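Designed helical repeat protein (PDB 5CWD) has no known natural function, being a de novo helical repeat protein made in a computational exploration of possible repeat architectures. Local coordinates at residues P86-E89 / A90-F94. Residues are numbered along the deposited sequence; the frame is centred on the assembly and turned at random.
Sequences PTKE and AARSF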
ATOM      1  N   PRO A  86      -8.954  11.668   0.469  1.00 51.31           N
ATOM      2  CA  PRO A  86      -8.530  11.814  -0.929  1.00 53.38           C
ATOM      3  C   PRO A  86      -7.819  10.571  -1.462  1.00 54.00           C
ATOM      4  O   PRO A  86      -7.101   9.900  -0.723  1.00 53.45           O
ATOM      5  CB  PRO A  86      -7.575  13.009  -0.884  1.00 54.89           C
ATOM      6  CG  PRO A  86      -7.980  13.773   0.319  1.00 53.32           C
ATOM      7  CD  PRO A  86      -8.420  12.749   1.315  1.00 52.22           C
ATOM      8  N   THR A  87      -8.015  10.283  -2.744  1.00 53.35           N
ATOM      9  CA  THR A  87      -7.479   9.073  -3.353  1.00 50.64           C
ATOM     10  C   THR A  87      -5.973   9.162  -3.576  1.00 51.03           C
ATOM     11  O   THR A  87      -5.265   8.162  -3.471  1.00 55.23           O
ATOM     12  CB  THR A  87      -8.167   8.792  -4.688  1.00 51.47           C
ATOM     13  OG1 THR A  87      -8.146   9.977  -5.493  1.00 56.20           O
ATOM     14  CG2 THR A  87      -9.607   8.375  -4.455  1.00 47.65           C
ATOM     15  N   LYS A  88      -5.493  10.358  -3.893  1.00 48.98           N
ATOM     16  CA  LYS A  88      -4.065  10.596  -4.065  1.00 47.36           C
ATOM     17  C   LYS A  88      -3.315  10.235  -2.783  1.00 49.27           C
ATOM     18  O   LYS A  88      -2.286   9.554  -2.811  1.00 52.11           O
ATOM     19  CB  LYS A  88      -3.825  12.059  -4.436  1.00 52.21           C
ATOM     20  CG  LYS A  88      -2.787  12.284  -5.513  1.00 53.58           C
ATOM     21  CD  LYS A  88      -2.834  13.725  -5.999  1.00 55.31           C
ATOM     22  CE  LYS A  88      -1.714  14.024  -6.975  1.00 59.19           C
ATOM     23  NZ  LYS A  88      -0.379  13.942  -6.324  1.00 62.81           N
ATOM     24  N   GLU A  89      -3.857  10.700  -1.661  1.00 52.69           N
ATOM     25  CA  GLU A  89      -3.325  10.388  -0.338  1.00 53.62           C
ATOM     26  C   GLU A  89      -3.258   8.882  -0.127  1.00 54.74           C
ATOM     27  O   GLU A  89      -2.197   8.324   0.185  1.00 56.00           O
ATOM     28  CB  GLU A  89      -4.202  11.033   0.742  1.00 53.64           C
ATOM     29  CG  GLU A  89      -3.780  10.753   2.183  1.00 60.50           C
ATOM     30  CD  GLU A  89      -2.628  11.628   2.647  1.00 62.59           C
ATOM     31  OE1 GLU A  89      -1.666  11.815   1.871  1.00 64.57           O
ATOM     32  OE2 GLU A  89      -2.687  12.130   3.790  1.00 57.37           O
ATOM     33  N   ALA A  90      -4.413   8.242  -0.289  1.00 53.41           N
ATOM     34  CA  ALA A  90      -4.536   6.799  -0.162  1.00 48.90           C
ATOM     35  C   ALA A  90      -3.460   6.099  -0.969  1.00 48.06           C
ATOM     36  O   ALA A  90      -2.696   5.291  -0.443  1.00 53.45           O
ATOM     37  CB  ALA A  90      -5.910   6.352  -0.620  1.00 49.70           C
ATOM     38  N   ALA A  91      -3.395   6.435  -2.249  1.00 46.96           N
ATOM     39  CA  ALA A  91      -2.460   5.800  -3.160  1.00 46.61           C
ATOM     40  C   ALA A  91      -1.018   6.024  -2.727  1.00 47.47           C
ATOM     41  O   ALA A  91      -0.202   5.103  -2.776  1.00 49.30           O
ATOM     42  CB  ALA A  91      -2.674   6.316  -4.561  1.00 48.94           C
ATOM     43  N   ARG A  92      -0.704   7.247  -2.311  1.00 49.28           N
ATOM     44  CA  ARG A  92       0.642   7.554  -1.836  1.00 49.92           C
ATOM     45  C   ARG A  92       1.008   6.695  -0.630  1.00 49.88           C
ATOM     46  O   ARG A  92       2.073   6.068  -0.602  1.00 51.72           O
ATOM     47  CB  ARG A  92       0.767   9.033  -1.474  1.00 52.94           C
ATOM     48  CG  ARG A  92       2.183   9.457  -1.099  1.00 57.59           C
ATOM     49  CD  ARG A  92       2.241  10.914  -0.668  1.00 61.32           C
ATOM     50  NE  ARG A  92       1.668  11.805  -1.673  1.00 66.46           N
ATOM     51  CZ  ARG A  92       2.255  12.107  -2.827  1.00 66.03           C
ATOM     52  NH1 ARG A  92       3.435  11.583  -3.137  1.00 61.39           N
ATOM     53  NH2 ARG A  92       1.655  12.930  -3.678  1.00 65.67           N
ATOM     54  N   SER A  93       0.126   6.673   0.365  1.00 49.84           N
ATOM     55  CA  SER A  93       0.366   5.885   1.571  1.00 51.14           C
ATOM     56  C   SER A  93       0.537   4.409   1.224  1.00 50.83           C
ATOM     57  O   SER A  93       1.461   3.747   1.710  1.00 53.48           O
ATOM     58  CB  SER A  93      -0.779   6.064   2.570  1.00 53.00           C
ATOM     59  OG  SER A  93      -2.012   5.643   2.015  1.00 52.78           O
ATOM     60  N   PHE A  94      -0.356   3.906   0.377  1.00 49.10           N
ATOM     61  CA  PHE A  94      -0.283   2.533  -0.102  1.00 48.24           C
ATOM     62  C   PHE A  94       1.075   2.247  -0.734  1.00 49.14           C
ATOM     63  O   PHE A  94       1.740   1.271  -0.380  1.00 50.42           O
ATOM     64  CB  PHE A  94      -1.398   2.270  -1.115  1.00 50.59           C
ATOM     65  CG  PHE A  94      -1.587   0.815  -1.454  1.00 52.54           C
ATOM     66  CD1 PHE A  94      -0.657   0.139  -2.226  1.00 48.97           C
ATOM     67  CD2 PHE A  94      -2.705   0.129  -1.009  1.00 53.69           C
ATOM     68  CE1 PHE A  94      -0.838  -1.191  -2.540  1.00 50.20           C
ATOM     69  CE2 PHE A  94      -2.888  -1.203  -1.320  1.00 53.49           C
ATOM     70  CZ  PHE A  94      -1.954  -1.864  -2.086  1.00 51.56           C
TER
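At the edge of the Arg92 guanidinium, close to its plane, stands the ammonium of Lys88, with NZ 3.5 Å from NH2. These two donors do not bond to each other: the side chains run side by side in the same direction, one turn apart, and Lys88 NZ forms a salt bridge with Glu131, which probably offsets part of the repulsion between the like charges. The carboxylate of Glu89 turns instead to Arg50, joined through OE2, while its OE1 stays 4.9 Å from Arg92 NE. With CG anti to the backbone N (chi1 178°) and a bend at chi2, the Glu89 chain starts out past the amide of Ala90 before its carboxylate turns aside. These two salt bridges link the first turn to helices 129-147 and 45-63. Pro86 occupies the N-cap of helix 87-105, the fifth of eight helices in this designed helical repeat protein, and its carbonyl accepts from Ala90 N at 3.2 Å. Ala91 N to Thr87 O and Arg92 N to Lys88 O, both 2.8 Å, continue the alpha-helical pattern, as does Ser93 N to Glu89 O. On the buried side, Ala90 and Ser93 touch Cys53, whose disulfide to Cys76 joins helices 45-63 and 66-83, while Ala91 packs on Val121. Ser93 OG sits between its own backbone N and carbonyl carbon (chi1 60°), which brings it to Ala90 O from the side, at a 2.6 Å hydrogen bond with a C=O...donor angle of 119°; the same oxygen also accepts from Phe94 N. An alanine in place of Ser93 would probably cost Ala90 O its hydroxyl donor, leaving the Phe94 N bond.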